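Local coordinates for RidA family protein (Mycobacterium tuberculosis, PDB 3I7T) that is of unknown function but belongs to the RidA (YjgF/YER057c/UK114) family, whose relatives include enamine/imine deaminases, and assembles as a homotrimer, at residues S20-I25 and V29-T34; R50-A55 and I114-Y119; I54-G57 and T62-D65; T69-T74 and R80-V85; E84-A89 and I93-S98. All blocks are in the same frame, centred on the assembly; numbering follows the deposited sequence.

In the fold
All five contacts lie in one subunit of a homotrimer, built on a mixed sheet with helices 41-58 and 79-90 packed on it. Contact 1 comes first along the chain and pairs two strands of a hairpin. Contact 2 lays helix 41-58 on strand 112-119. Contact 3 opens from the same helix, with its centre about 6 Å from that of contact 2. Contacts 4 and 5 follow on helix 79-90, centres about 9 Å apart, and are nested in the loop that contact 2 closes. Contacts 1 and 4 have centres about 19 Å apart, on opposite sides of the chain centre. The contacts also reach neighbouring subunits, most clearly 1, 2, 4 and 5, so subunit core and trimer interfaces share elements.

Contact 1. Residues S20-I25 and V29-T34; sequences SRAVRI and VVVAGT
Arg21 reaches across the hairpin and grips Thr34 with the end of its guanidinium group. NH1 and NH2 each donate to the same atom, Thr34 OG1, at 2.9 Å. The hydroxyl lies in the guanidinium plane, at its edge. Two bends fold the arginine chain over toward the second strand (chi2 -75°, chi3 -48°), and the two side chains cross at about a right angle. Thr34 OG1 in turn donates to Ala32 O at 2.9 Å, from above the carbonyl plane. Three bonds thus fix the rotation of the hydroxyl. Further along, the aliphatic part of Arg24 lies against Val29, with CB 3.7 Å from Val29 CG2. Its CG is anti to the backbone N (chi1 168°), and the extended chain then runs on to a hydrogen bond with Ala59 O. On the other face of the sheet, Val23 CB meets Val30 CG2 at 4.2 Å. The backbones are antiparallel. Val23 and Val30 form a hydrogen-bonded pair, with Val30 N 2.9 Å from Val23 O. Ala32 N adds a nearly straight bond of 2.8 Å to Arg21 O. Arg21 and Ala22 both face Val7, a classic beta bulge toward strand 4-7. Helix 41-58 packs on Val29, Val31 and Thr34, while the face of Val23 and Val30 meets the second subunit, as does Ala32.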
# COMPACT_ATOMS: atom_id res chain seq x y z
N SER A 20 5.00 0.26 15.07
CA SER A 20 6.29 0.93 15.09
C SER A 20 6.36 1.99 14.01
O SER A 20 5.69 1.90 12.99
CB SER A 20 7.42 -0.07 14.86
OG SER A 20 7.52 -1.00 15.91
N ARG A 21 7.21 2.99 14.22
CA ARG A 21 7.46 3.99 13.19
C ARG A 21 8.17 3.34 12.00
O ARG A 21 7.83 3.60 10.84
CB ARG A 21 8.30 5.13 13.77
CG ARG A 21 7.52 6.09 14.67
CD ARG A 21 6.65 7.01 13.83
NE ARG A 21 7.41 7.58 12.73
CZ ARG A 21 6.92 7.82 11.51
NH1 ARG A 21 5.66 7.54 11.24
NH2 ARG A 21 7.71 8.33 10.57
N ALA A 22 9.16 2.49 12.28
CA ALA A 22 9.88 1.76 11.25
C ALA A 22 10.30 0.37 11.73
O ALA A 22 10.57 0.18 12.92
CB ALA A 22 11.09 2.53 10.80
N VAL A 23 10.36 -0.58 10.80
CA VAL A 23 10.89 -1.90 11.11
C VAL A 23 11.87 -2.28 10.02
O VAL A 23 11.62 -2.04 8.84
CB VAL A 23 9.75 -2.95 11.21
CG1 VAL A 23 10.32 -4.35 11.48
CG2 VAL A 23 8.80 -2.55 12.31
N ARG A 24 13.01 -2.85 10.44
CA ARG A 24 14.03 -3.38 9.53
C ARG A 24 14.27 -4.88 9.80
O ARG A 24 14.45 -5.28 10.94
CB ARG A 24 15.35 -2.59 9.70
CG ARG A 24 16.57 -3.24 9.00
CD ARG A 24 17.86 -2.43 9.16
NE ARG A 24 18.91 -2.86 8.22
CZ ARG A 24 19.87 -2.06 7.77
NH1 ARG A 24 19.92 -0.79 8.15
NH2 ARG A 24 20.77 -2.53 6.91
N ILE A 25 14.22 -5.71 8.75
CA ILE A 25 14.74 -7.09 8.80
C ILE A 25 15.42 -7.35 7.48
O ILE A 25 14.89 -7.03 6.43
CB ILE A 25 13.65 -8.20 8.90
CG1 ILE A 25 12.30 -7.63 9.26
CG2 ILE A 25 14.12 -9.40 9.75
CD1 ILE A 25 11.52 -7.30 8.00
N VAL A 29 13.55 -2.03 5.01
CA VAL A 29 13.02 -1.13 6.05
C VAL A 29 11.65 -0.62 5.59
O VAL A 29 11.53 -0.02 4.51
CB VAL A 29 13.96 0.05 6.31
CG1 VAL A 29 13.41 0.95 7.40
CG2 VAL A 29 15.36 -0.46 6.72
N VAL A 30 10.62 -0.89 6.39
CA VAL A 30 9.31 -0.28 6.14
C VAL A 30 8.99 0.82 7.15
O VAL A 30 9.33 0.72 8.33
CB VAL A 30 8.17 -1.33 6.11
CG1 VAL A 30 8.41 -2.30 4.98
CG2 VAL A 30 8.09 -2.07 7.43
N VAL A 31 8.35 1.88 6.67
CA VAL A 31 8.01 3.02 7.49
C VAL A 31 6.48 3.18 7.52
O VAL A 31 5.79 3.07 6.49
CB VAL A 31 8.72 4.30 6.97
CG1 VAL A 31 8.49 5.51 7.90
CG2 VAL A 31 10.22 4.03 6.83
N ALA A 32 5.96 3.43 8.73
CA ALA A 32 4.54 3.66 8.96
C ALA A 32 4.01 4.85 8.16
O ALA A 32 4.78 5.73 7.77
CB ALA A 32 4.29 3.91 10.47
N GLY A 33 2.70 4.87 7.94
CA GLY A 33 2.05 6.09 7.44
C GLY A 33 2.47 7.23 8.35
O GLY A 33 2.37 7.12 9.59
N THR A 34 2.95 8.31 7.76
CA THR A 34 3.45 9.42 8.54
C THR A 34 2.76 10.73 8.19
O THR A 34 2.71 11.10 7.03
CB THR A 34 4.94 9.63 8.27
OG1 THR A 34 5.62 8.39 8.50
CG2 THR A 34 5.50 10.72 9.18
O HOH W 1 3.47 7.07 12.15

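Contact 2. Residues R50-A55 and I114-Y119; sequences RRIEIA and IEADAY
Ile52 and Ala116 have the closest pair of CA atoms, 7.5 Å apart. Residues 50-55 are a middle part of helix 41-58. They keep regular helical bonds, such as Ile54 N to Arg50 O at 3.0 Å. Residues 114-119 are extended and form the end of strand 112-119. The wide spacing is that of a helix laid on a sheet, so side chains alone bridge the two elements. Ile114 and Ala116, two residues apart, point toward the helix, and Glu115 between them points away. Ile52 fills the gap with both of its branches. The longer one ends in CD1, which sits 3.6 Å from Ile114 CG2 and 3.7 Å from Ile114 O. The shorter one, CG2, meets Ala116 CB at 4.0 Å. The split follows from chi1 of -70°, which sets CG2 anti to the backbone N and CG1 beside it. With chi2 at 170° the longer branch is fully extended, so CD1 reaches the strand. The side chains of Ile52 and Ile114 cross at about a right angle. Ile114 is also packed by Thr45, Ala48 and Leu49 of the same helix, and Ile52 also touches Val31 and Thr34. On the reverse side of the strand, Asp117 forms a salt bridge with Arg68 of the second subunit. The strand therefore has two chemical sides. Methyl contacts without direction fix the helix to one, and charged pairs tie the other to the trimer.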
# COMPACT_ATOMS: atom_id res chain seq x y z
N ARG A 50 10.43 14.73 6.79
CA ARG A 50 11.47 14.84 7.80
C ARG A 50 11.36 13.69 8.80
O ARG A 50 12.37 13.11 9.19
CB ARG A 50 11.41 16.18 8.54
CG ARG A 50 12.69 16.45 9.36
CD ARG A 50 12.41 17.27 10.59
N ARG A 51 10.14 13.36 9.23
CA ARG A 51 9.93 12.27 10.17
C ARG A 51 10.25 10.91 9.56
O ARG A 51 10.80 10.02 10.22
CB ARG A 51 8.49 12.31 10.70
CG ARG A 51 8.18 13.56 11.52
CD ARG A 51 6.67 13.78 11.67
NE ARG A 51 6.44 15.11 12.25
CZ ARG A 51 6.50 15.37 13.56
NH1 ARG A 51 6.72 14.39 14.42
NH2 ARG A 51 6.30 16.60 14.00
N ILE A 52 9.90 10.72 8.29
CA ILE A 52 10.33 9.52 7.58
C ILE A 52 11.85 9.35 7.60
O ILE A 52 12.36 8.27 7.90
CB ILE A 52 9.77 9.51 6.16
CG1 ILE A 52 8.27 9.29 6.25
CG2 ILE A 52 10.44 8.40 5.31
CD1 ILE A 52 7.51 9.50 4.98
N GLU A 53 12.57 10.43 7.28
CA GLU A 53 14.03 10.42 7.35
C GLU A 53 14.53 10.05 8.75
O GLU A 53 15.42 9.21 8.88
CB GLU A 53 14.59 11.78 6.94
CG GLU A 53 16.11 11.78 6.79
CD GLU A 53 16.67 13.03 6.10
OE1 GLU A 53 16.21 14.15 6.40
OE2 GLU A 53 17.60 12.89 5.28
N ILE A 54 13.96 10.66 9.78
CA ILE A 54 14.37 10.39 11.15
C ILE A 54 14.16 8.91 11.49
O ILE A 54 15.04 8.26 12.10
CB ILE A 54 13.57 11.27 12.15
CG1 ILE A 54 13.92 12.75 11.96
CG2 ILE A 54 13.85 10.83 13.60
CD1 ILE A 54 13.06 13.67 12.84
N ALA A 55 13.02 8.37 11.09
CA ALA A 55 12.72 6.97 11.38
C ALA A 55 13.68 6.07 10.61
O ALA A 55 14.29 5.16 11.18
CB ALA A 55 11.27 6.64 11.06
N ILE A 114 2.14 10.07 4.45
CA ILE A 114 3.09 9.41 3.56
C ILE A 114 3.66 8.13 4.16
O ILE A 114 4.10 8.11 5.31
CB ILE A 114 4.24 10.38 3.19
CG1 ILE A 114 3.63 11.69 2.68
CG2 ILE A 114 5.24 9.73 2.21
CD1 ILE A 114 4.62 12.77 2.30
N GLU A 115 3.64 7.05 3.37
CA GLU A 115 4.35 5.82 3.71
C GLU A 115 5.63 5.71 2.90
O GLU A 115 5.77 6.33 1.84
CB GLU A 115 3.48 4.62 3.36
CG GLU A 115 2.19 4.56 4.11
CD GLU A 115 1.31 3.43 3.59
OE1 GLU A 115 1.66 2.85 2.55
OE2 GLU A 115 0.29 3.12 4.23
N ALA A 116 6.55 4.87 3.35
CA ALA A 116 7.74 4.61 2.56
C ALA A 116 8.23 3.17 2.74
O ALA A 116 8.11 2.60 3.84
CB ALA A 116 8.84 5.60 2.91
N ASP A 117 8.77 2.60 1.66
CA ASP A 117 9.49 1.34 1.72
C ASP A 117 10.90 1.61 1.25
O ASP A 117 11.11 2.35 0.28
CB ASP A 117 8.86 0.28 0.82
CG ASP A 117 7.46 -0.07 1.25
OD1 ASP A 117 7.30 -0.53 2.40
OD2 ASP A 117 6.52 0.12 0.45
N ALA A 118 11.87 1.01 1.93
CA ALA A 118 13.26 1.20 1.59
C ALA A 118 13.95 -0.14 1.49
O ALA A 118 13.51 -1.12 2.09
CB ALA A 118 13.96 2.10 2.61
N TYR A 119 15.03 -0.19 0.72
CA TYR A 119 15.82 -1.41 0.60
C TYR A 119 17.29 -1.10 0.89
O TYR A 119 17.89 -0.23 0.24
CB TYR A 119 15.64 -2.02 -0.79
CG TYR A 119 16.35 -3.34 -0.99
CD1 TYR A 119 17.71 -3.39 -1.24
CD2 TYR A 119 15.65 -4.54 -0.93
CE1 TYR A 119 18.36 -4.60 -1.43
CE2 TYR A 119 16.29 -5.75 -1.12
CZ TYR A 119 17.64 -5.78 -1.36
OH TYR A 119 18.27 -6.99 -1.55

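Contact 3. Residues I54-G57 and T62-D65; sequences IALG and TLAD
Leu56 meets Thr62 and Leu63 in a small apolar contact where helix 41-58 runs out into the loop leading to strand 66-73. It is partly buried, and a single methyl group carries it. Leu56 CD1 lies 4.1 Å from Leu63 CD2 and 3.9 Å from Thr62 O. The two leucine side chains cross at about a right angle. In Leu56, CG is anti to the carbonyl carbon (chi1 -72°), and the chain extends from the helix toward the loop. The CB of Leu63 points away from the helix, but the side chain turns back so that CD2 makes the touch. The loop holds its own shape as a short 3-10 turn over residues 63-65. Asp65 N bonds to Thr62 O at 2.9 Å. Thr62 N donates to Asp65 OD2 at 3.0 Å in a fairly straight bond (163°), reaching the carboxylate on its anti side, tilted out of the carboxylate plane. Thr62 OG1 receives a weak bond from Ala64 N, as in an ST turn. The turn feeds directly into the sheet, since Asp65 O is 2.9 Å from Tyr119 N, a probable hydrogen bond. Deeper in, Leu56 also packs on Val29 and Val31 of the sheet and on Ala61. Leu63 touches Ile93 of the loop that follows helix 79-90.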
# COMPACT_ATOMS: atom_id res chain seq x y z
N ILE A 54 13.96 10.66 9.78
CA ILE A 54 14.37 10.39 11.15
C ILE A 54 14.16 8.91 11.49
O ILE A 54 15.04 8.26 12.10
CB ILE A 54 13.57 11.27 12.15
CG1 ILE A 54 13.92 12.75 11.96
CG2 ILE A 54 13.85 10.83 13.60
CD1 ILE A 54 13.06 13.67 12.84
N ALA A 55 13.02 8.37 11.09
CA ALA A 55 12.72 6.97 11.38
C ALA A 55 13.68 6.07 10.61
O ALA A 55 14.29 5.16 11.18
CB ALA A 55 11.27 6.64 11.06
N LEU A 56 13.85 6.36 9.33
CA LEU A 56 14.82 5.66 8.51
C LEU A 56 16.22 5.64 9.12
O LEU A 56 16.87 4.58 9.20
CB LEU A 56 14.88 6.28 7.10
CG LEU A 56 13.66 5.98 6.23
CD1 LEU A 56 13.73 6.73 4.88
CD2 LEU A 56 13.56 4.47 6.01
N GLY A 57 16.70 6.81 9.54
CA GLY A 57 18.06 6.94 10.06
C GLY A 57 18.25 6.11 11.31
O GLY A 57 19.30 5.50 11.53
N THR A 62 18.69 5.64 4.74
CA THR A 62 18.59 7.05 4.33
C THR A 62 17.52 7.19 3.26
O THR A 62 17.00 6.19 2.74
CB THR A 62 19.95 7.63 3.79
OG1 THR A 62 20.23 7.09 2.49
CG2 THR A 62 21.14 7.32 4.72
N LEU A 63 17.16 8.43 2.92
CA LEU A 63 16.23 8.64 1.81
C LEU A 63 16.67 7.96 0.51
O LEU A 63 15.84 7.53 -0.28
CB LEU A 63 16.01 10.13 1.57
CG LEU A 63 15.27 10.78 2.74
CD1 LEU A 63 15.29 12.30 2.60
CD2 LEU A 63 13.84 10.25 2.79
N ALA A 64 17.98 7.91 0.27
CA ALA A 64 18.53 7.26 -0.93
C ALA A 64 18.22 5.76 -1.00
O ALA A 64 18.43 5.12 -2.04
CB ALA A 64 20.03 7.49 -1.00
N ASP A 65 17.73 5.19 0.10
CA ASP A 65 17.38 3.77 0.10
C ASP A 65 15.90 3.52 -0.24
O ASP A 65 15.49 2.38 -0.51
CB ASP A 65 17.70 3.11 1.45
CG ASP A 65 19.17 3.08 1.75
OD1 ASP A 65 19.95 2.71 0.85
OD2 ASP A 65 19.53 3.40 2.89

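Contact 4. Residues T69-T74 and R80-V85; sequences TRIYVT and REVGEV
Glu115 OE1 is gripped by two arginines, and one of them stands on strand 66-73. Arg70 NH2 of the same chain forms a salt bridge with Glu115 OE1. Arg70 NH1 of the second subunit forms another to that oxygen. The carboxylates probably balance the charge of the arginines that gather there. Ile71 and Val73 point to the other face of the strand and meet helix 80-85 through Val82. Val82 CG1 and Ile71 CG2 meet tip to tip at 4.0 Å. Val82 CG2 lies 4.1 Å from Val73 CG1, with these two side chains sliding past each other in opposite directions. The fork of Val82 thus spans two strand residues. Its chi1 of 178° places CG1 anti to the backbone N, which turns CG1 to Ile71 and CG2 to Val73. The elements belong to a beta-alpha-beta unit, in which helix 79-90 connects the parallel neighbours 66-73 and 99-101. Met99 of the latter strand also packs on both Ile71 and Val82. Ile41 and Thr45 of helix 41-58 touch Val82 too, and Val112 of the neighbouring strand packs on Ile71 and Val73.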
# COMPACT_ATOMS: atom_id res chain seq x y z
N THR A 69 7.30 5.41 -2.22
CA THR A 69 6.47 6.21 -1.32
C THR A 69 5.01 6.06 -1.73
O THR A 69 4.70 5.67 -2.86
CB THR A 69 6.85 7.70 -1.32
OG1 THR A 69 6.78 8.20 -2.66
CG2 THR A 69 8.25 7.94 -0.77
N ARG A 70 4.10 6.35 -0.80
CA ARG A 70 2.68 6.34 -1.11
C ARG A 70 2.11 7.50 -0.35
O ARG A 70 2.38 7.64 0.85
CB ARG A 70 2.03 5.03 -0.65
CG ARG A 70 0.54 4.92 -0.97
CD ARG A 70 -0.01 3.51 -0.66
NE ARG A 70 0.51 2.52 -1.60
CZ ARG A 70 1.45 1.62 -1.31
NH1 ARG A 70 1.86 0.77 -2.24
NH2 ARG A 70 1.97 1.55 -0.10
N ILE A 71 1.36 8.34 -1.07
CA ILE A 71 0.88 9.61 -0.53
C ILE A 71 -0.64 9.66 -0.53
O ILE A 71 -1.27 9.53 -1.58
CB ILE A 71 1.42 10.79 -1.38
CG1 ILE A 71 2.95 10.74 -1.47
CG2 ILE A 71 0.93 12.14 -0.82
CD1 ILE A 71 3.53 11.72 -2.45
N TYR A 72 -1.23 9.83 0.65
CA TYR A 72 -2.65 10.09 0.80
C TYR A 72 -2.87 11.56 1.08
O TYR A 72 -2.29 12.11 2.01
CB TYR A 72 -3.22 9.29 1.98
CG TYR A 72 -2.87 7.83 1.95
CD1 TYR A 72 -3.58 6.94 1.17
CD2 TYR A 72 -1.82 7.33 2.72
CE1 TYR A 72 -3.27 5.59 1.13
CE2 TYR A 72 -1.49 5.98 2.69
CZ TYR A 72 -2.23 5.11 1.89
OH TYR A 72 -1.92 3.76 1.84
N VAL A 73 -3.74 12.19 0.30
CA VAL A 73 -4.08 13.58 0.50
C VAL A 73 -5.58 13.77 0.66
O VAL A 73 -6.37 12.97 0.15
CB VAL A 73 -3.56 14.47 -0.64
CG1 VAL A 73 -2.05 14.54 -0.60
CG2 VAL A 73 -4.07 13.96 -2.01
N THR A 74 -5.98 14.82 1.37
CA THR A 74 -7.40 15.07 1.51
C THR A 74 -7.93 15.92 0.36
O THR A 74 -9.14 15.99 0.13
CB THR A 74 -7.80 15.65 2.91
OG1 THR A 74 -7.11 16.89 3.15
CG2 THR A 74 -7.48 14.65 4.02
N ARG A 80 0.19 19.54 -6.66
CA ARG A 80 1.42 20.22 -7.01
C ARG A 80 2.21 20.74 -5.82
O ARG A 80 3.42 20.70 -5.83
CB ARG A 80 1.17 21.35 -8.00
CG ARG A 80 1.43 20.93 -9.41
CD ARG A 80 1.36 22.10 -10.37
NE ARG A 80 1.40 21.60 -11.74
CZ ARG A 80 2.50 21.14 -12.33
NH1 ARG A 80 3.66 21.13 -11.67
NH2 ARG A 80 2.45 20.69 -13.58
N GLU A 81 1.51 21.23 -4.80
CA GLU A 81 2.15 21.69 -3.58
C GLU A 81 2.88 20.52 -2.93
O GLU A 81 3.98 20.68 -2.40
CB GLU A 81 1.11 22.28 -2.61
CG GLU A 81 0.72 23.75 -2.86
CD GLU A 81 -0.01 24.41 -1.66
OE1 GLU A 81 0.65 24.75 -0.63
OE2 GLU A 81 -1.24 24.59 -1.76
N VAL A 82 2.25 19.35 -2.97
CA VAL A 82 2.81 18.15 -2.37
C VAL A 82 3.96 17.63 -3.23
O VAL A 82 5.05 17.36 -2.73
CB VAL A 82 1.75 17.05 -2.19
CG1 VAL A 82 2.37 15.79 -1.62
CG2 VAL A 82 0.66 17.53 -1.28
N GLY A 83 3.72 17.50 -4.53
CA GLY A 83 4.75 17.06 -5.46
C GLY A 83 6.05 17.84 -5.39
O GLY A 83 7.13 17.26 -5.45
N GLU A 84 5.96 19.16 -5.28
CA GLU A 84 7.15 20.01 -5.22
C GLU A 84 8.06 19.61 -4.07
O GLU A 84 9.28 19.56 -4.22
CB GLU A 84 6.76 21.47 -5.05
CG GLU A 84 6.28 22.13 -6.32
CD GLU A 84 5.74 23.52 -6.08
OE1 GLU A 84 6.32 24.25 -5.24
OE2 GLU A 84 4.72 23.88 -6.72
N VAL A 85 7.46 19.35 -2.91
CA VAL A 85 8.22 18.92 -1.74
C VAL A 85 8.80 17.51 -1.92
O VAL A 85 9.93 17.24 -1.52
CB VAL A 85 7.33 18.99 -0.46
CG1 VAL A 85 8.08 18.45 0.73
CG2 VAL A 85 6.84 20.41 -0.21

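Contact 5. Residues E84-A89 and I93-S98; sequences EVHAQA and IRPVTS
His86 and Ala89 of the helix meet Pro95, Thr97 and Ile93 of the loop through van der Waals contact. The imidazole is the main piece. Its CE1 lies 4.2 Å from Pro95 CG, with the ring meeting the proline obliquely. These two side chains slide past each other in opposite directions. The histidine CG is anti to the backbone N (chi1 -173°), which carries the ring off the helix toward the loop. One turn on, the terminal methyl Ile93 CD1 rests 3.8 Å from Ala89 O. Here a side chain of the loop meets the helix backbone rather than a helix side chain. Thr97 comes to the ring from the opposite direction, with CG2 3.7 Å from His86 NE2. That detail is doubtful, because the modelled chi1 of Thr97 is eclipsed and its methyl clashes with Thr69 OG1. Thr97 OG1 is buried with no polar partner in the model, which is just as doubtful. The polar links run outside the two segments. His86 NE2 makes a hydrogen bond with Thr69 OG1 of strand 66-73, and His86 ND1 bonds to Val17 O of the third subunit. With partners at both nitrogens, the tilt of the ring is fixed. Backbone bonds tie Val96 to Val67 and Thr69, and Ser98 to Ile71, so the loop runs beside that strand. Between helix and loop the contacts are nonpolar and undirected, whereas the histidine's two nitrogens bond to the sheet and to a neighbouring subunit.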
# COMPACT_ATOMS: atom_id res chain seq x y z
N GLU A 84 5.96 19.16 -5.28
CA GLU A 84 7.15 20.01 -5.22
C GLU A 84 8.06 19.61 -4.07
O GLU A 84 9.28 19.56 -4.22
CB GLU A 84 6.76 21.47 -5.05
CG GLU A 84 6.28 22.13 -6.32
CD GLU A 84 5.74 23.52 -6.08
OE1 GLU A 84 6.32 24.25 -5.24
OE2 GLU A 84 4.72 23.88 -6.72
N VAL A 85 7.46 19.35 -2.91
CA VAL A 85 8.22 18.92 -1.74
C VAL A 85 8.80 17.51 -1.92
O VAL A 85 9.93 17.24 -1.52
CB VAL A 85 7.33 18.99 -0.46
CG1 VAL A 85 8.08 18.45 0.73
CG2 VAL A 85 6.84 20.41 -0.21
N HIS A 86 8.02 16.60 -2.51
CA HIS A 86 8.47 15.23 -2.75
C HIS A 86 9.65 15.28 -3.73
O HIS A 86 10.64 14.54 -3.59
CB HIS A 86 7.30 14.40 -3.33
CG HIS A 86 7.59 12.93 -3.46
ND1 HIS A 86 8.24 12.39 -4.55
CD2 HIS A 86 7.30 11.89 -2.64
CE1 HIS A 86 8.34 11.09 -4.40
NE2 HIS A 86 7.79 10.76 -3.24
N ALA A 87 9.55 16.20 -4.70
CA ALA A 87 10.55 16.37 -5.74
C ALA A 87 11.85 16.93 -5.17
O ALA A 87 12.93 16.48 -5.54
CB ALA A 87 10.03 17.26 -6.85
N GLN A 88 11.74 17.91 -4.27
CA GLN A 88 12.91 18.46 -3.61
C GLN A 88 13.61 17.38 -2.77
O GLN A 88 14.83 17.36 -2.66
CB GLN A 88 12.55 19.71 -2.79
CG GLN A 88 13.69 20.75 -2.64
CD GLN A 88 13.82 21.73 -3.83
OE1 GLN A 88 13.53 21.38 -4.98
NE2 GLN A 88 14.27 22.95 -3.55
N ALA A 89 12.82 16.46 -2.20
CA ALA A 89 13.39 15.36 -1.43
C ALA A 89 13.92 14.22 -2.34
O ALA A 89 14.96 13.62 -2.06
CB ALA A 89 12.37 14.82 -0.42
N ILE A 93 16.83 10.56 -6.37
CA ILE A 93 16.52 9.20 -5.93
C ILE A 93 15.38 8.55 -6.72
O ILE A 93 15.51 7.43 -7.24
CB ILE A 93 16.22 9.21 -4.42
CG1 ILE A 93 17.44 9.77 -3.66
CG2 ILE A 93 15.80 7.83 -3.95
CD1 ILE A 93 17.10 10.55 -2.35
N ARG A 94 14.27 9.25 -6.79
CA ARG A 94 13.16 8.88 -7.63
C ARG A 94 12.59 7.49 -7.31
O ARG A 94 12.61 6.63 -8.14
CB ARG A 94 13.55 8.93 -9.07
CG ARG A 94 13.36 10.17 -9.65
CD ARG A 94 14.37 10.43 -10.61
N PRO A 95 12.10 7.30 -6.11
CA PRO A 95 11.39 6.08 -5.81
C PRO A 95 10.11 6.09 -6.65
O PRO A 95 9.78 7.13 -7.24
CB PRO A 95 11.04 6.25 -4.33
CG PRO A 95 10.80 7.73 -4.20
CD PRO A 95 11.82 8.37 -5.13
N VAL A 96 9.40 4.97 -6.74
CA VAL A 96 8.05 5.01 -7.33
C VAL A 96 7.11 5.65 -6.31
O VAL A 96 7.39 5.63 -5.11
CB VAL A 96 7.56 3.61 -7.71
CG1 VAL A 96 8.65 2.87 -8.52
CG2 VAL A 96 7.15 2.82 -6.44
N THR A 97 6.02 6.27 -6.76
CA THR A 97 4.98 6.71 -5.82
C THR A 97 3.60 6.46 -6.34
O THR A 97 3.40 6.08 -7.50
CB THR A 97 4.88 8.23 -5.58
OG1 THR A 97 5.86 8.97 -6.33
CG2 THR A 97 4.88 8.58 -4.13
N SER A 98 2.64 6.76 -5.47
CA SER A 98 1.24 6.90 -5.83
C SER A 98 0.70 8.04 -5.02
O SER A 98 1.22 8.31 -3.95
CB SER A 98 0.47 5.62 -5.50
OG SER A 98 1.15 4.52 -6.06